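Side-chain contacts in ORF10 (Moritella marina, PDB 6RIW), which probably catalyses acyl-chain condensation on acyl carrier proteins, this piece being the ketosynthase-chain length factor didomain of a polyunsaturated fatty acid synthase: residues A[913-917]-A[918-922]; A[499-502]-A[503-507]. All coordinates share one frame; numbering follows the deposited sequence.

Interaction 1. Residues A[913-917]-A[918-922]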
loop_
_atom_site.group_PDB
_atom_site.type_symbol
_atom_site.label_atom_id
_atom_site.label_comp_id
_atom_site.label_asym_id
_atom_site.label_seq_id
_atom_site.Cartn_x
_atom_site.Cartn_y
_atom_site.Cartn_z
ATOM N N GLY A 913 9.491 18.043 5.730
ATOM C CA GLY A 913 9.087 19.171 4.924
ATOM C C GLY A 913 10.163 19.446 3.898
ATOM O O GLY A 913 10.716 18.521 3.295
ATOM N N GLY A 914 10.482 20.713 3.691
ATOM C CA GLY A 914 11.524 21.047 2.744
ATOM C C GLY A 914 11.561 22.538 2.498
ATOM O O GLY A 914 11.044 23.326 3.291
ATOM N N GLN A 915 12.184 22.900 1.380
ATOM C CA GLN A 915 12.337 24.295 0.981
ATOM C C GLN A 915 11.021 25.065 1.075
ATOM O O GLN A 915 9.955 24.556 0.717
ATOM C CB GLN A 915 12.867 24.335 -0.456
ATOM C CG GLN A 915 13.026 25.720 -1.044
ATOM C CD GLN A 915 14.002 25.712 -2.184
ATOM O OE1 GLN A 915 13.808 25.016 -3.176
ATOM N NE2 GLN A 915 15.077 26.468 -2.041
ATOM N N LEU A 916 11.102 26.295 1.573
ATOM C CA LEU A 916 9.926 27.157 1.637
ATOM C C LEU A 916 9.525 27.569 0.219
ATOM O O LEU A 916 10.318 28.198 -0.486
ATOM C CB LEU A 916 10.219 28.379 2.499
ATOM C CG LEU A 916 10.832 27.979 3.847
ATOM C CD1 LEU A 916 11.611 29.131 4.485
ATOM C CD2 LEU A 916 9.734 27.498 4.761
ATOM N N ILE A 917 8.301 27.206 -0.200
ATOM C CA ILE A 917 7.889 27.418 -1.590
ATOM C C ILE A 917 7.921 28.904 -1.957
ATOM O O ILE A 917 8.486 29.292 -2.990
ATOM C CB ILE A 917 6.489 26.825 -1.843
ATOM C CG1 ILE A 917 6.448 25.314 -1.555
ATOM C CG2 ILE A 917 6.056 27.095 -3.298
ATOM C CD1 ILE A 917 5.011 24.767 -1.504
ATOM N N SER A 918 7.267 29.751 -1.159
ATOM C CA SER A 918 7.142 31.148 -1.548
ATOM C C SER A 918 8.508 31.827 -1.578
ATOM O O SER A 918 8.849 32.515 -2.549
ATOM C CB SER A 918 6.194 31.877 -0.608
ATOM O OG SER A 918 6.058 33.233 -1.004
ATOM N N ASN A 919 9.317 31.614 -0.534
ATOM C CA ASN A 919 10.636 32.239 -0.485
ATOM C C ASN A 919 11.488 31.840 -1.680
ATOM O O ASN A 919 12.247 32.663 -2.212
ATOM C CB ASN A 919 11.360 31.851 0.811
ATOM C CG ASN A 919 10.829 32.580 2.020
ATOM O OD1 ASN A 919 9.964 33.460 1.913
ATOM N ND2 ASN A 919 11.349 32.222 3.191
ATOM N N ALA A 920 11.431 30.559 -2.073
ATOM C CA ALA A 920 12.236 30.075 -3.185
ATOM C C ALA A 920 11.876 30.777 -4.486
ATOM O O ALA A 920 12.732 30.942 -5.354
ATOM C CB ALA A 920 12.077 28.565 -3.352
ATOM N N ILE A 921 10.628 31.183 -4.643
ATOM C CA ILE A 921 10.210 31.902 -5.843
ATOM C C ILE A 921 10.439 33.408 -5.697
ATOM O O ILE A 921 11.106 34.020 -6.538
ATOM C CB ILE A 921 8.730 31.554 -6.142
ATOM C CG1 ILE A 921 8.610 30.060 -6.453
ATOM C CG2 ILE A 921 8.177 32.404 -7.280
ATOM C CD1 ILE A 921 7.170 29.509 -6.382
ATOM N N VAL A 922 9.937 34.016 -4.611
ATOM C CA VAL A 922 9.976 35.474 -4.483
ATOM C C VAL A 922 11.405 35.978 -4.324
ATOM O O VAL A 922 11.714 37.100 -4.738
ATOM C CB VAL A 922 9.094 35.992 -3.323
ATOM C CG1 VAL A 922 7.616 35.638 -3.522
ATOM C CG2 VAL A 922 9.609 35.514 -1.995
#
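Leu916 and Ala920 mark this as a helix-start contact, made one turn apart where the loop after strand 907-911 winds into helix 917-922. Leu916 is the N-cap residue, and its carbonyl O accepts the backbone N of Ala920 at 3.1 Å. This is the first i to i+4 bond of the helix, with an N-H to O angle of 156°. The next bond of the series, from Ile921 N to Ile917 O, is longer at 3.3 Å and weak.

Two side-chain pairs run along the outer part of this turn. The CD1 methyl of Leu916 reaches the Asn919 amide, 3.4 Å from ND2, and the two side chains lie alongside each other and point the same way. Gln915 arches back over Ala920, because its CG stands anti to the backbone N (chi1 178°) and the chain stays extended at chi2. Its CD comes 3.6 Å from Ala920 CB, and the methyl stands over the flat of the amide whichever way that group is turned.

This is the i to i+4 pattern of an alpha-helical first turn, with a leucine at the N-cap. On the inner side Ile917 and Ile921 form a parallel pair of branched side chains, both with CG1 beside the backbone N. Ile917 CG2 sits 4.1 Å from Ile921 CD1, and Ile921 CG1 also lies 3.5 Å from Ile917 O. Both isoleucines are buried against helix 129-148 of the N-terminal ketosynthase half: Ile917 touches Val140, while Ile921 reaches Ala144 and Leu145.

Interaction 2. Residues A[499-502]-A[503-507]; sequences RELP and EQRWK
Pro502 O receives the backbone N of Arg505 at 3.0 Å, the shortest polar bond across this contact. That bond closes the turn from Pro502 to Arg505. Glu503 and Gln504 between them have type I turn angles, and a second type I turn, Gln504 to Lys507, follows at once. These consecutive turns fold Arg505 and Trp506 back onto Leu501 and Pro502.

Leu501 projects across the indole at about a right angle, with CG anti to the backbone N (chi1 180°). Its CD1 methyl lies 3.6 Å from the centroid of the five-membered ring of Trp506 and 15° off the normal, a CH-pi contact; CD2 covers the same face nearer CG and CD2 of the indole, at 3.8 Å. Arg505 CB is 3.7 Å from Leu501 CD1 and also packs beside the Pro502 ring. Beyond it the arginine bends at chi2 (73°), carrying the guanidinium away to salt bridges with Glu743 and Glu587. Pro502 CG in turn sits over the centre of the Arg499 guanidinium, whose NE binds Glu500 O at 2.8 Å.

With an alanine in place of Trp506, both Leu501 methyls would probably lose the surface they rest on and Gly697 O its indole N-H donor.

The whole turn belongs to the loop between helix 484-492 and helix 513-519 of the second ketosynthase-like domain. Trp506 packs on Ile699 and Ile702 of helix 699-706, while Arg505 reaches Glu743 on strand 741-752.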
loop_
_atom_site.group_PDB
_atom_site.type_symbol
_atom_site.label_atom_id
_atom_site.label_comp_id
_atom_site.label_asym_id
_atom_site.label_seq_id
_atom_site.Cartn_x
_atom_site.Cartn_y
_atom_site.Cartn_z
ATOM N N ARG A 499 4.085 20.826 20.273
ATOM C CA ARG A 499 4.953 21.968 19.977
ATOM C C ARG A 499 4.364 22.720 18.794
ATOM O O ARG A 499 3.470 22.227 18.099
ATOM C CB ARG A 499 6.385 21.527 19.660
ATOM C CG ARG A 499 6.451 20.474 18.508
ATOM C CD ARG A 499 7.811 20.452 17.801
ATOM N NE ARG A 499 8.100 21.727 17.148
ATOM C CZ ARG A 499 9.314 22.075 16.719
ATOM N NH1 ARG A 499 10.337 21.243 16.880
ATOM N NH2 ARG A 499 9.505 23.242 16.124
ATOM N N GLU A 500 4.884 23.919 18.547
ATOM C CA GLU A 500 4.417 24.608 17.353
ATOM C C GLU A 500 5.048 23.998 16.102
ATOM O O GLU A 500 6.055 23.285 16.154
ATOM C CB GLU A 500 4.721 26.108 17.445
ATOM C CG GLU A 500 4.124 26.760 18.684
ATOM C CD GLU A 500 2.600 26.899 18.681
ATOM O OE1 GLU A 500 1.935 26.706 17.627
ATOM O OE2 GLU A 500 2.055 27.199 19.771
ATOM N N LEU A 501 4.435 24.291 14.966
ATOM C CA LEU A 501 4.875 23.721 13.696
ATOM C C LEU A 501 6.335 24.070 13.404
ATOM O O LEU A 501 6.689 25.247 13.420
ATOM C CB LEU A 501 3.980 24.265 12.578
ATOM C CG LEU A 501 4.343 23.753 11.176
ATOM C CD1 LEU A 501 3.791 22.367 10.984
ATOM C CD2 LEU A 501 3.766 24.696 10.104
ATOM N N PRO A 502 7.201 23.090 13.127
ATOM C CA PRO A 502 8.582 23.418 12.741
ATOM C C PRO A 502 8.586 24.255 11.473
ATOM O O PRO A 502 7.739 24.085 10.596
ATOM C CB PRO A 502 9.233 22.048 12.506
ATOM C CG PRO A 502 8.380 21.092 13.328
ATOM C CD PRO A 502 6.979 21.643 13.272
ATOM N N GLU A 503 9.569 25.163 11.380
ATOM C CA GLU A 503 9.542 26.186 10.332
ATOM C C GLU A 503 9.423 25.621 8.921
ATOM O O GLU A 503 8.747 26.232 8.084
ATOM C CB GLU A 503 10.789 27.083 10.434
ATOM C CG GLU A 503 10.608 28.069 11.553
ATOM C CD GLU A 503 11.322 29.407 11.328
ATOM O OE1 GLU A 503 12.297 29.448 10.527
ATOM O OE2 GLU A 503 10.894 30.397 11.983
ATOM N N GLN A 504 10.065 24.494 8.616
ATOM C CA GLN A 504 10.024 23.951 7.261
ATOM C C GLN A 504 9.015 22.822 7.081
ATOM O O GLN A 504 8.895 22.282 5.974
ATOM C CB GLN A 504 11.407 23.437 6.870
ATOM C CG GLN A 504 12.445 24.538 6.690
ATOM C CD GLN A 504 13.812 23.929 6.496
ATOM O OE1 GLN A 504 13.999 23.108 5.602
ATOM N NE2 GLN A 504 14.770 24.306 7.343
ATOM N N ARG A 505 8.288 22.458 8.125
ATOM C CA ARG A 505 7.481 21.242 8.076
ATOM C C ARG A 505 6.373 21.316 7.018
ATOM O O ARG A 505 6.037 20.296 6.407
ATOM C CB ARG A 505 6.881 20.972 9.457
ATOM C CG ARG A 505 6.046 19.659 9.549
ATOM C CD ARG A 505 6.966 18.426 9.540
ATOM N NE ARG A 505 6.217 17.175 9.355
ATOM C CZ ARG A 505 5.889 16.693 8.157
ATOM N NH1 ARG A 505 6.203 17.364 7.038
ATOM N NH2 ARG A 505 5.242 15.528 8.061
ATOM N N TRP A 506 5.754 22.483 6.823
ATOM C CA TRP A 506 4.762 22.659 5.749
ATOM C C TRP A 506 5.315 23.443 4.556
ATOM O O TRP A 506 4.545 23.988 3.752
ATOM C CB TRP A 506 3.502 23.352 6.274
ATOM C CG TRP A 506 2.652 22.511 7.193
ATOM C CD1 TRP A 506 2.924 21.247 7.657
ATOM C CD2 TRP A 506 1.398 22.892 7.767
ATOM N NE1 TRP A 506 1.888 20.816 8.487
ATOM C CE2 TRP A 506 0.952 21.819 8.571
ATOM C CE3 TRP A 506 0.593 24.042 7.661
ATOM C CZ2 TRP A 506 -0.264 21.859 9.271
ATOM C CZ3 TRP A 506 -0.619 24.080 8.354
ATOM C CH2 TRP A 506 -1.032 23.000 9.159
ATOM N N LYS A 507 6.636 23.490 4.402
ATOM C CA LYS A 507 7.255 24.264 3.322
ATOM C C LYS A 507 6.761 25.705 3.336
ATOM O O LYS A 507 6.647 26.356 2.283
ATOM C CB LYS A 507 7.001 23.604 1.952
ATOM C CG LYS A 507 7.719 22.289 1.771
ATOM C CD LYS A 507 7.522 21.687 0.357
ATOM C CE LYS A 507 8.496 20.519 0.173
ATOM N NZ LYS A 507 8.614 20.005 -1.235
#

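From the N terminus, interaction 2 comes first, closing consecutive tight turns over 502-507 in the loop ahead of helix 513-519. Interaction 1 follows some four hundred residues later, closing the first turn of helix 917-922. The two lie in series, neither nesting nor crossing, yet their centres are only about 13 Å apart. Backbone contacts join them: Gly914 N lies 3.2 Å from Gln504 O, and Ile917 N lies 3.1 Å from Lys507 O, both probable hydrogen bonds. The turns of the second ketosynthase-like domain thus adjoin the start of helix 917-922, which itself rests on helix 129-148, so three distant parts of the chain meet here.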